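Local coordinates for ABC transporter substrate-binding protein (Rhizobium radiobacter, PDB 6TFX) that binds the opine mannopinic acid in the periplasm as the solute-binding component of an ABC transporter, probably delivering it for import, at residues 19-24 / 102-107; 89-94 / 145-150; 373-378 / 411-416; 38-43 / 134-139. All blocks are in the same frame, centred on the assembly; numbering follows the deposited sequence.

Interaction 1 (19-24 / 102-107); sequences DPHFAT and KRSAFS. With N72 ((2~{R})-2-[[(3~{R},4~{R},5~{S})-3,4,5,6-tetrakis(oxidanyl)-2-oxidanylidene-hexyl]amino]pentanedioic acid), chain C.
His21 O and Phe106 make the dense half of this contact between two loops. Ala105 N donates to His21 O at 2.8 Å, with an N-H...O angle of 177° and the donor nearly along the C=O axis, joining the chains where His21 CA and Ser104 CA come nearest (4.8 Å). Beside it the Phe106 ring brings its edge to the carbonyls of residues 19-24: CE2 lies 3.4 Å from Pro20 O and CZ 3.3 Å from Ala23 O, while Ala105 CB sits over the centre of one face. Each loop is braced from within. Asp19 OD1 accepts from His21 N in an Asx turn, and Ser104 OG, anti to its backbone N (chi1 172°), accepts from Phe106 N in an ST turn and also bonds Ala98 O. On the other side Phe22, Ala105 and Arg103 are partly exposed. The Phe22 ring meets residues 103-105 by packing alone, CE2 3.4 Å from Arg103 O but CD1 a wider 4.0 Å from Ala105 CB; Arg103 NE turns to a salt bridge with Asp100. Lys97 of helix 88-98 makes a salt bridge to Asp19 OD2 and hydrogen bonds to His21 ND1 and Arg103 O. Thr24, its CG2 3.4 Å from N72 OE2, is a ligand-pocket residue, so the contact of the two loops reaches the pocket of a family 5 solute-binding protein.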
# COMPACT_ATOMS: atom_id res chain seq x y z
N ASP A 19 -10.97 7.68 -6.10
CA ASP A 19 -11.64 6.52 -6.68
C ASP A 19 -10.86 5.35 -6.07
O ASP A 19 -9.63 5.27 -6.24
CB ASP A 19 -11.53 6.50 -8.22
CG ASP A 19 -12.03 5.22 -8.89
OD1 ASP A 19 -12.16 4.19 -8.20
OD2 ASP A 19 -12.26 5.25 -10.12
N PRO A 20 -11.50 4.47 -5.28
CA PRO A 20 -10.75 3.41 -4.61
C PRO A 20 -10.06 2.43 -5.54
O PRO A 20 -9.12 1.74 -5.12
CB PRO A 20 -11.82 2.69 -3.76
CG PRO A 20 -13.11 3.01 -4.41
CD PRO A 20 -12.94 4.40 -4.94
N HIS A 21 -10.53 2.36 -6.81
CA HIS A 21 -9.89 1.44 -7.77
C HIS A 21 -8.55 1.99 -8.30
O HIS A 21 -7.86 1.27 -9.04
CB HIS A 21 -10.83 1.08 -8.92
CG HIS A 21 -12.11 0.45 -8.46
ND1 HIS A 21 -13.33 0.88 -8.93
CD2 HIS A 21 -12.31 -0.52 -7.55
CE1 HIS A 21 -14.24 0.15 -8.30
NE2 HIS A 21 -13.68 -0.71 -7.47
N PHE A 22 -8.20 3.24 -7.94
CA PHE A 22 -6.94 3.88 -8.36
C PHE A 22 -6.09 4.37 -7.20
O PHE A 22 -4.89 4.55 -7.38
CB PHE A 22 -7.17 5.02 -9.35
CG PHE A 22 -7.65 4.52 -10.68
CD1 PHE A 22 -6.75 4.04 -11.63
CD2 PHE A 22 -9.00 4.59 -11.02
CE1 PHE A 22 -7.21 3.58 -12.89
CE2 PHE A 22 -9.45 4.17 -12.28
CZ PHE A 22 -8.55 3.66 -13.20
N ALA A 23 -6.71 4.66 -6.04
CA ALA A 23 -5.97 5.23 -4.92
C ALA A 23 -4.82 4.31 -4.52
O ALA A 23 -5.05 3.14 -4.20
CB ALA A 23 -6.91 5.49 -3.75
N THR A 24 -3.58 4.84 -4.62
CA THR A 24 -2.34 4.08 -4.41
C THR A 24 -1.42 4.67 -3.35
O THR A 24 -0.83 3.91 -2.58
CB THR A 24 -1.62 3.97 -5.76
OG1 THR A 24 -2.48 3.33 -6.70
CG2 THR A 24 -0.29 3.22 -5.67
N LYS A 102 -8.95 -1.53 -17.77
CA LYS A 102 -9.18 -0.20 -18.34
C LYS A 102 -9.77 0.79 -17.33
O LYS A 102 -9.79 2.00 -17.62
CB LYS A 102 -10.11 -0.31 -19.56
CG LYS A 102 -9.49 -1.08 -20.73
CD LYS A 102 -10.44 -1.17 -21.91
CE LYS A 102 -9.81 -1.94 -23.05
NZ LYS A 102 -10.76 -2.14 -24.17
N ARG A 103 -10.26 0.31 -16.17
CA ARG A 103 -10.95 1.16 -15.19
C ARG A 103 -10.48 0.92 -13.75
O ARG A 103 -11.15 1.33 -12.80
CB ARG A 103 -12.47 0.91 -15.27
CG ARG A 103 -13.08 1.22 -16.64
CD ARG A 103 -14.60 1.11 -16.62
NE ARG A 103 -15.02 -0.29 -16.52
CZ ARG A 103 -16.11 -0.71 -15.89
NH1 ARG A 103 -16.93 0.16 -15.30
NH2 ARG A 103 -16.40 -2.01 -15.84
N SER A 104 -9.31 0.28 -13.58
CA SER A 104 -8.84 -0.06 -12.25
C SER A 104 -7.34 -0.28 -12.30
O SER A 104 -6.83 -0.78 -13.32
CB SER A 104 -9.50 -1.37 -11.83
OG SER A 104 -8.96 -1.88 -10.63
N ALA A 105 -6.64 0.07 -11.22
CA ALA A 105 -5.20 -0.16 -11.15
C ALA A 105 -4.93 -1.53 -10.52
O ALA A 105 -3.77 -1.95 -10.45
CB ALA A 105 -4.54 0.93 -10.30
N PHE A 106 -5.99 -2.22 -10.05
CA PHE A 106 -5.87 -3.47 -9.30
C PHE A 106 -6.55 -4.67 -9.93
O PHE A 106 -6.83 -5.66 -9.24
CB PHE A 106 -6.42 -3.21 -7.87
CG PHE A 106 -5.90 -1.94 -7.22
CD1 PHE A 106 -4.53 -1.73 -7.07
CD2 PHE A 106 -6.77 -0.95 -6.79
CE1 PHE A 106 -4.04 -0.55 -6.48
CE2 PHE A 106 -6.29 0.20 -6.16
CZ PHE A 106 -4.93 0.41 -6.04
N SER A 107 -6.81 -4.61 -11.25
CA SER A 107 -7.55 -5.67 -11.93
C SER A 107 -6.91 -7.05 -11.85
O SER A 107 -7.63 -8.02 -11.79
CB SER A 107 -7.79 -5.32 -13.39
OG SER A 107 -6.57 -5.24 -14.10
OAB N72 C . 11.25 5.35 4.52
CAF N72 C . 10.48 4.57 3.58
CAG N72 C . 9.15 5.21 3.04
OAC N72 C . 8.71 6.29 3.80
CAH N72 C . 8.15 4.13 2.62
OAM N72 C . 8.30 2.82 3.00
CAI N72 C . 6.64 4.02 2.72
OAD N72 C . 6.17 4.69 3.87
CAJ N72 C . 5.96 4.29 1.41
OAE N72 C . 6.61 4.10 0.35
CAK N72 C . 4.51 4.84 1.38
N N72 C . 3.58 3.85 0.87
CA N72 C . 2.88 4.02 -0.34
C N72 C . 3.32 5.12 -1.27
O N72 C . 4.14 5.16 -2.27
CB N72 C . 2.62 2.66 -0.99
CG N72 C . 2.38 2.58 -2.50
CD N72 C . 1.49 1.39 -2.91
OE1 N72 C . 0.60 0.93 -2.13
OE2 N72 C . 1.66 0.89 -4.04
OXT N72 C . 2.61 6.08 -0.90

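Interaction 2 (89-94 / 145-150); sequences DDVVFS and GFIIPK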
# COMPACT_ATOMS: atom_id res chain seq x y z
N ASP A 89 -26.88 -4.19 -7.50
CA ASP A 89 -26.41 -3.58 -8.76
C ASP A 89 -25.14 -2.73 -8.56
O ASP A 89 -24.29 -2.67 -9.45
CB ASP A 89 -27.51 -2.75 -9.42
CG ASP A 89 -28.60 -3.57 -10.12
OD1 ASP A 89 -28.43 -4.82 -10.25
OD2 ASP A 89 -29.60 -2.97 -10.56
N ASP A 90 -25.02 -2.04 -7.40
CA ASP A 90 -23.81 -1.25 -7.11
C ASP A 90 -22.61 -2.18 -6.94
O ASP A 90 -21.51 -1.85 -7.36
CB ASP A 90 -24.00 -0.45 -5.81
CG ASP A 90 -25.03 0.65 -5.94
OD1 ASP A 90 -24.99 1.38 -6.96
OD2 ASP A 90 -25.87 0.79 -5.01
N VAL A 91 -22.83 -3.34 -6.27
CA VAL A 91 -21.75 -4.31 -6.04
C VAL A 91 -21.28 -4.88 -7.38
O VAL A 91 -20.07 -4.97 -7.61
CB VAL A 91 -22.17 -5.41 -5.05
CG1 VAL A 91 -21.08 -6.48 -4.93
CG2 VAL A 91 -22.50 -4.81 -3.69
N VAL A 92 -22.23 -5.28 -8.25
CA VAL A 92 -21.88 -5.80 -9.57
C VAL A 92 -21.09 -4.74 -10.32
O VAL A 92 -20.05 -5.05 -10.89
CB VAL A 92 -23.16 -6.21 -10.37
CG1 VAL A 92 -22.81 -6.59 -11.81
CG2 VAL A 92 -23.87 -7.37 -9.65
N PHE A 93 -21.59 -3.48 -10.33
CA PHE A 93 -20.91 -2.42 -11.05
C PHE A 93 -19.47 -2.23 -10.51
O PHE A 93 -18.50 -2.15 -11.29
CB PHE A 93 -21.69 -1.10 -10.94
CG PHE A 93 -20.93 0.08 -11.50
CD1 PHE A 93 -20.91 0.32 -12.87
CD2 PHE A 93 -20.19 0.91 -10.66
CE1 PHE A 93 -20.16 1.39 -13.39
CE2 PHE A 93 -19.44 1.97 -11.18
CZ PHE A 93 -19.43 2.19 -12.54
N SER A 94 -19.34 -2.19 -9.18
CA SER A 94 -18.05 -1.93 -8.55
C SER A 94 -17.03 -3.02 -8.80
O SER A 94 -15.90 -2.71 -9.19
CB SER A 94 -18.20 -1.72 -7.05
OG SER A 94 -19.04 -0.62 -6.80
N GLY A 145 -11.54 -3.81 -3.46
CA GLY A 145 -12.71 -4.36 -2.78
C GLY A 145 -13.79 -3.34 -2.42
O GLY A 145 -14.96 -3.70 -2.21
N PHE A 146 -13.41 -2.06 -2.33
CA PHE A 146 -14.36 -1.03 -1.92
C PHE A 146 -15.50 -0.90 -2.91
O PHE A 146 -15.27 -0.96 -4.12
CB PHE A 146 -13.66 0.32 -1.83
CG PHE A 146 -12.67 0.41 -0.70
CD1 PHE A 146 -13.10 0.58 0.62
CD2 PHE A 146 -11.30 0.45 -0.96
CE1 PHE A 146 -12.18 0.76 1.66
CE2 PHE A 146 -10.37 0.60 0.09
CZ PHE A 146 -10.82 0.75 1.39
N ILE A 147 -16.72 -0.68 -2.39
CA ILE A 147 -17.91 -0.55 -3.23
C ILE A 147 -18.24 0.92 -3.46
O ILE A 147 -18.28 1.71 -2.52
CB ILE A 147 -19.11 -1.33 -2.63
CG1 ILE A 147 -18.74 -2.80 -2.31
CG2 ILE A 147 -20.37 -1.23 -3.52
CD1 ILE A 147 -18.22 -3.65 -3.52
N ILE A 148 -18.50 1.26 -4.72
CA ILE A 148 -18.89 2.63 -5.10
C ILE A 148 -20.30 2.64 -5.74
O ILE A 148 -20.77 1.58 -6.19
CB ILE A 148 -17.84 3.33 -6.00
CG1 ILE A 148 -17.85 2.78 -7.45
CG2 ILE A 148 -16.44 3.25 -5.37
CD1 ILE A 148 -16.88 3.48 -8.41
N PRO A 149 -20.97 3.82 -5.81
CA PRO A 149 -22.34 3.85 -6.35
C PRO A 149 -22.34 3.93 -7.87
O PRO A 149 -21.70 4.81 -8.44
CB PRO A 149 -22.98 5.09 -5.70
CG PRO A 149 -21.89 5.75 -4.91
CD PRO A 149 -20.58 5.15 -5.29
N LYS A 150 -23.07 3.01 -8.51
CA LYS A 150 -23.21 2.97 -9.96
C LYS A 150 -23.66 4.34 -10.48
O LYS A 150 -23.02 4.88 -11.39
CB LYS A 150 -24.25 1.90 -10.33
CG LYS A 150 -24.38 1.60 -11.82
CD LYS A 150 -25.42 0.50 -11.99
CE LYS A 150 -25.54 -0.03 -13.39
NZ LYS A 150 -26.52 -1.15 -13.45
O HOH W 1 -24.98 -3.34 -12.08
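Ser94 OG, anti to its carbonyl carbon (chi1 -60°), and Asp90 CG, set the same way (chi1 -68°), place two helix side chains so that each accepts a backbone N-H from residues 145-150. Ile148 N donates to Ser94 OG at 2.9 Å (157°), and Lys150 N donates to Asp90 OD1 at 3.0 Å, meeting it on the anti side, somewhat out of the carboxylate plane. The serine hydroxyl donates its own proton to Asp90 O, 2.8 Å from Ser94 OG; this carbonyl is thus gripped from opposite faces by Ser94 OG and by the helical amide Ser94 N. Asp90 OD2 turns to Trp79 and Thr87 N, so both carboxylate oxygens are engaged. Through these bonds helix 88-98 receives the segment 145-150, which passes at Pro149, an N-cap residue, into helix 150-156, and the side chains of one helix hold the lead-in to the next. Phe93 packs on that start: Lys150 CA stands 4.1 Å from the ring centroid, a CH-pi contact over the face and offset toward the rim, while Ile148 CD1 approaches at the ring edge. Val91 CG2 meets Ile147 CG2 at 4.2 Å. At the outer margin the extended Lys150 chain runs past Phe93 CB and CG, and a water bridges Lys150 NZ to Asp89 O; Asp89 OD2 remains 4.6 Å from Lys150 NZ, beyond salt-bridge range.

Interaction 3 (373-378 / 411-416); sequences MIRKDL and QVVNFS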
# COMPACT_ATOMS: atom_id res chain seq x y z
N MET A 373 5.21 9.14 -13.03
CA MET A 373 6.44 9.05 -13.83
C MET A 373 7.03 7.67 -13.86
O MET A 373 7.36 7.18 -14.93
CB MET A 373 7.49 10.04 -13.33
CG MET A 373 7.13 11.47 -13.63
SD MET A 373 8.52 12.55 -13.15
CE MET A 373 9.68 12.19 -14.40
N ILE A 374 7.11 7.00 -12.71
CA ILE A 374 7.72 5.65 -12.71
C ILE A 374 6.89 4.66 -13.50
O ILE A 374 7.44 3.70 -14.04
CB ILE A 374 8.01 5.19 -11.27
CG1 ILE A 374 6.71 5.10 -10.44
CG2 ILE A 374 9.04 6.16 -10.61
CD1 ILE A 374 6.96 4.64 -8.98
N ARG A 375 5.57 4.89 -13.57
CA ARG A 375 4.65 4.02 -14.32
C ARG A 375 4.68 4.31 -15.84
O ARG A 375 3.95 3.68 -16.60
CB ARG A 375 3.23 4.13 -13.73
CG ARG A 375 3.15 3.37 -12.40
CD ARG A 375 1.82 3.61 -11.73
NE ARG A 375 1.62 2.79 -10.54
CZ ARG A 375 2.15 3.06 -9.35
NH1 ARG A 375 3.01 4.07 -9.21
NH2 ARG A 375 1.85 2.30 -8.29
N LYS A 376 5.52 5.28 -16.26
CA LYS A 376 5.78 5.59 -17.66
C LYS A 376 7.22 5.11 -18.01
O LYS A 376 7.73 5.43 -19.10
CB LYS A 376 5.63 7.10 -17.93
CG LYS A 376 4.19 7.57 -17.92
CD LYS A 376 4.14 9.06 -18.21
CE LYS A 376 2.73 9.60 -18.28
NZ LYS A 376 2.71 11.09 -18.34
N ASP A 377 7.87 4.36 -17.09
CA ASP A 377 9.20 3.77 -17.27
C ASP A 377 10.27 4.86 -17.40
O ASP A 377 11.24 4.70 -18.15
CB ASP A 377 9.21 2.87 -18.53
CG ASP A 377 9.63 1.45 -18.31
OD1 ASP A 377 10.13 1.14 -17.20
OD2 ASP A 377 9.48 0.64 -19.27
N LEU A 378 10.08 5.95 -16.66
CA LEU A 378 10.99 7.09 -16.80
C LEU A 378 12.21 7.04 -15.89
O LEU A 378 13.09 7.89 -16.05
CB LEU A 378 10.24 8.42 -16.62
CG LEU A 378 9.20 8.73 -17.71
CD1 LEU A 378 8.38 9.95 -17.38
CD2 LEU A 378 9.84 8.92 -19.09
N GLN A 411 -0.07 -3.81 -16.77
CA GLN A 411 1.00 -3.35 -15.87
C GLN A 411 0.55 -3.15 -14.45
O GLN A 411 -0.58 -2.71 -14.22
CB GLN A 411 1.68 -2.06 -16.37
CG GLN A 411 0.82 -0.80 -16.28
CD GLN A 411 1.66 0.41 -16.64
OE1 GLN A 411 2.34 0.43 -17.65
NE2 GLN A 411 1.65 1.43 -15.79
N VAL A 412 1.44 -3.46 -13.49
CA VAL A 412 1.13 -3.16 -12.10
C VAL A 412 2.33 -2.36 -11.58
O VAL A 412 2.43 -1.15 -11.86
CB VAL A 412 0.73 -4.36 -11.22
CG1 VAL A 412 0.06 -3.89 -9.94
CG2 VAL A 412 -0.21 -5.32 -11.97
N VAL A 413 3.26 -3.04 -10.87
CA VAL A 413 4.41 -2.33 -10.30
C VAL A 413 5.73 -3.11 -10.56
O VAL A 413 6.66 -3.01 -9.75
CB VAL A 413 4.21 -2.00 -8.80
CG1 VAL A 413 3.26 -0.81 -8.63
CG2 VAL A 413 3.68 -3.20 -8.03
N ASN A 414 5.82 -3.79 -11.73
CA ASN A 414 7.04 -4.51 -12.06
C ASN A 414 7.95 -3.52 -12.78
O ASN A 414 8.03 -3.49 -14.02
CB ASN A 414 6.77 -5.78 -12.87
CG ASN A 414 8.01 -6.56 -13.26
OD1 ASN A 414 9.16 -6.12 -13.02
ND2 ASN A 414 7.80 -7.73 -13.89
N PHE A 415 8.62 -2.71 -11.98
CA PHE A 415 9.54 -1.68 -12.50
C PHE A 415 10.84 -2.25 -12.99
O PHE A 415 11.53 -1.59 -13.78
CB PHE A 415 9.86 -0.67 -11.40
CG PHE A 415 8.61 0.03 -10.90
CD1 PHE A 415 7.92 0.93 -11.72
CD2 PHE A 415 8.14 -0.19 -9.61
CE1 PHE A 415 6.76 1.56 -11.26
CE2 PHE A 415 7.00 0.47 -9.15
CZ PHE A 415 6.31 1.32 -9.98
N SER A 416 11.22 -3.44 -12.50
CA SER A 416 12.49 -4.05 -12.91
C SER A 416 12.39 -4.74 -14.26
O SER A 416 13.42 -5.07 -14.84
CB SER A 416 12.95 -5.06 -11.86
OG SER A 416 12.02 -6.13 -11.78
O HOH W 2 0.19 0.30 -11.30
O HOH W 3 3.25 2.70 -19.09
O HOH W 4 10.65 0.96 -14.56
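Gln411 meets Arg375 first: its amide NE2 donates to Arg375 O at 3.3 Å, a weak though fairly straight bond (164°), and one water donates to both Arg375 O and Gln411 OE1. The latter oxygen also accepts from Gly407 N. At Val412 the link is through solvent, a water in the guanidinium plane accepting from Arg375 NE at 3.0 Å and donating to Val412 O. Val413 then runs side by side with the arginine chain, CG1 lying 3.4 Å from Arg375 NH2. That guanidinium, bonded to His371 through NH1 and to Tyr384 through NH2, comes within about 4 Å of the bound opine; since His371 and Tyr384 also bond the opine, Arg375 probably acts as a second-shell residue positioning them. The contact joins residues 373-378, with their type I turn from Ile374 to Asp377, to the loop leading toward Cys418 of a magnesium site. Past the inverse gamma turn at Asn414, the Phe415 ring reaches back. Its CZ lies 3.5 Å from Ile374 CD1 and over one face of the guanidinium, the two planes 84° apart. Ile374 CG1 stands between the backbone N and the carbonyl carbon (chi1 62°) and packs 3.6 Å from Phe415 CE1.

Interaction 4 (38-43 / 134-139); sequences ALVRFA and SLLALL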
# COMPACT_ATOMS: atom_id res chain seq x y z
N ALA A 38 -16.87 -2.11 2.13
CA ALA A 38 -16.84 -3.18 1.15
C ALA A 38 -17.86 -4.27 1.54
O ALA A 38 -18.60 -4.10 2.52
CB ALA A 38 -15.42 -3.75 1.09
N LEU A 39 -17.89 -5.40 0.81
CA LEU A 39 -18.77 -6.51 1.22
C LEU A 39 -18.38 -7.00 2.62
O LEU A 39 -19.25 -7.25 3.46
CB LEU A 39 -18.63 -7.66 0.23
CG LEU A 39 -19.38 -7.47 -1.10
CD1 LEU A 39 -18.95 -8.52 -2.12
CD2 LEU A 39 -20.89 -7.52 -0.90
N VAL A 40 -17.07 -7.12 2.87
CA VAL A 40 -16.53 -7.59 4.17
C VAL A 40 -15.41 -6.64 4.57
O VAL A 40 -14.98 -5.82 3.75
CB VAL A 40 -16.05 -9.07 4.09
CG1 VAL A 40 -17.21 -10.00 3.74
CG2 VAL A 40 -14.93 -9.25 3.05
N ARG A 41 -14.89 -6.75 5.80
CA ARG A 41 -13.83 -5.82 6.12
C ARG A 41 -12.86 -6.45 7.07
O ARG A 41 -13.23 -7.37 7.80
CB ARG A 41 -14.41 -4.56 6.79
CG ARG A 41 -15.05 -4.84 8.18
CD ARG A 41 -15.30 -3.52 8.87
NE ARG A 41 -15.84 -3.67 10.21
CZ ARG A 41 -16.13 -2.63 10.99
NH1 ARG A 41 -15.90 -1.39 10.56
NH2 ARG A 41 -16.64 -2.83 12.20
N PHE A 42 -11.65 -5.93 7.12
CA PHE A 42 -10.70 -6.31 8.15
C PHE A 42 -11.31 -5.76 9.47
O PHE A 42 -11.99 -4.72 9.46
CB PHE A 42 -9.39 -5.55 7.93
CG PHE A 42 -8.59 -6.20 6.83
CD1 PHE A 42 -8.83 -5.89 5.49
CD2 PHE A 42 -7.54 -7.05 7.14
CE1 PHE A 42 -8.09 -6.51 4.47
CE2 PHE A 42 -6.79 -7.66 6.12
CZ PHE A 42 -7.09 -7.40 4.80
N ALA A 43 -11.07 -6.44 10.60
CA ALA A 43 -11.55 -5.88 11.86
C ALA A 43 -10.82 -4.56 12.07
O ALA A 43 -9.61 -4.49 11.84
CB ALA A 43 -11.19 -6.82 13.01
N SER A 134 -7.84 -16.81 -0.79
CA SER A 134 -7.87 -15.49 -0.14
C SER A 134 -8.98 -14.58 -0.71
O SER A 134 -8.83 -13.35 -0.68
CB SER A 134 -6.51 -14.82 -0.29
OG SER A 134 -6.16 -14.69 -1.66
N LEU A 135 -10.12 -15.18 -1.16
CA LEU A 135 -11.20 -14.38 -1.74
C LEU A 135 -11.68 -13.26 -0.81
O LEU A 135 -11.94 -12.15 -1.27
CB LEU A 135 -12.39 -15.27 -2.15
CG LEU A 135 -13.57 -14.53 -2.81
CD1 LEU A 135 -13.17 -13.87 -4.16
CD2 LEU A 135 -14.76 -15.43 -2.96
N LEU A 136 -11.84 -13.57 0.50
CA LEU A 136 -12.36 -12.54 1.40
C LEU A 136 -11.46 -11.31 1.46
O LEU A 136 -11.98 -10.20 1.46
CB LEU A 136 -12.63 -13.10 2.81
CG LEU A 136 -13.74 -14.14 2.90
CD1 LEU A 136 -13.85 -14.67 4.32
CD2 LEU A 136 -15.10 -13.58 2.42
N ALA A 137 -10.12 -11.48 1.40
CA ALA A 137 -9.21 -10.31 1.37
C ALA A 137 -9.51 -9.49 0.10
O ALA A 137 -9.58 -8.26 0.17
CB ALA A 137 -7.76 -10.78 1.34
N LEU A 138 -9.73 -10.16 -1.06
CA LEU A 138 -10.02 -9.44 -2.32
C LEU A 138 -11.32 -8.63 -2.23
O LEU A 138 -11.50 -7.63 -2.95
CB LEU A 138 -10.15 -10.43 -3.47
CG LEU A 138 -8.86 -11.15 -3.89
CD1 LEU A 138 -9.18 -12.15 -5.00
CD2 LEU A 138 -7.82 -10.14 -4.39
N LEU A 139 -12.25 -9.09 -1.38
CA LEU A 139 -13.57 -8.44 -1.26
C LEU A 139 -13.65 -7.49 -0.07
O LEU A 139 -14.74 -7.03 0.27
CB LEU A 139 -14.69 -9.51 -1.18
CG LEU A 139 -14.74 -10.49 -2.36
CD1 LEU A 139 -15.83 -11.52 -2.13
CD2 LEU A 139 -14.95 -9.74 -3.71
O HOH W 5 -16.45 -5.96 -1.58
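Val40 and Leu139 share the direct polar link of this contact: Val40 N donates to Leu139 O across 3.5 Å, a weak bond whose N-H...O angle is nonetheless 163°. A water adds a second route, accepting from Leu39 N at 2.8 Å and donating to the same carbonyl, so Leu139 O serves two consecutive amides, one directly and one through solvent. Carbon atoms also approach the carbonyls: Ala38 CB is 3.4 Å and Val40 CG2 3.6 Å from Leu139 O. With Val40 CG1 anti to the carbonyl carbon (chi1 -61°), CG2 lies between the backbone N and the carbonyl carbon, and it is also 3.5 Å from Leu136 O. Leu139 is the first residue to leave helical geometry after the short helix 135-138, and its carbonyl meets Val40 at the start of strand 40-41, which pairs antiparallel with strand 53-54; the contact joins the residues ending that helix to this strand. The apolar contacts are wider. Leu39 CD1 stands 4.3 Å from Leu139 CD1, Val40 CG2 4.2 Å from Leu139 CB, and Val40 CG1 4.4 Å from Leu136 CD2. Both sides also rest on the four-stranded antiparallel sheet: Leu39 on Leu73, Leu139 on Phe71 and Ile126, and Val40 together with Leu136 on Trp60.

Overall arrangement
From the N terminus, the loop after strand 5-10 opens interaction 1, and residues 38-43, beyond helix 26-35, open interaction 4. Helix 88-98 then opens interaction 2 before residues 102-107 close interaction 1. Residues 134-139 close interaction 4 and 145-150 close interaction 2, so these three cross pairwise and none nests. Interaction 2 touches both others, Pro20 CG lying 3.5 Å from Ile148 CG2 and Gly145 O 3.3 Å from Ala38 CB; together they tie helix 88-98 and neighbouring loops to the four-stranded sheet. Interaction 3 follows in series, closing a loop through strand 381-386 and helix 392-400, and meets interaction 1 where Thr24 CG2 approaches Arg375 NH2 beside the opine.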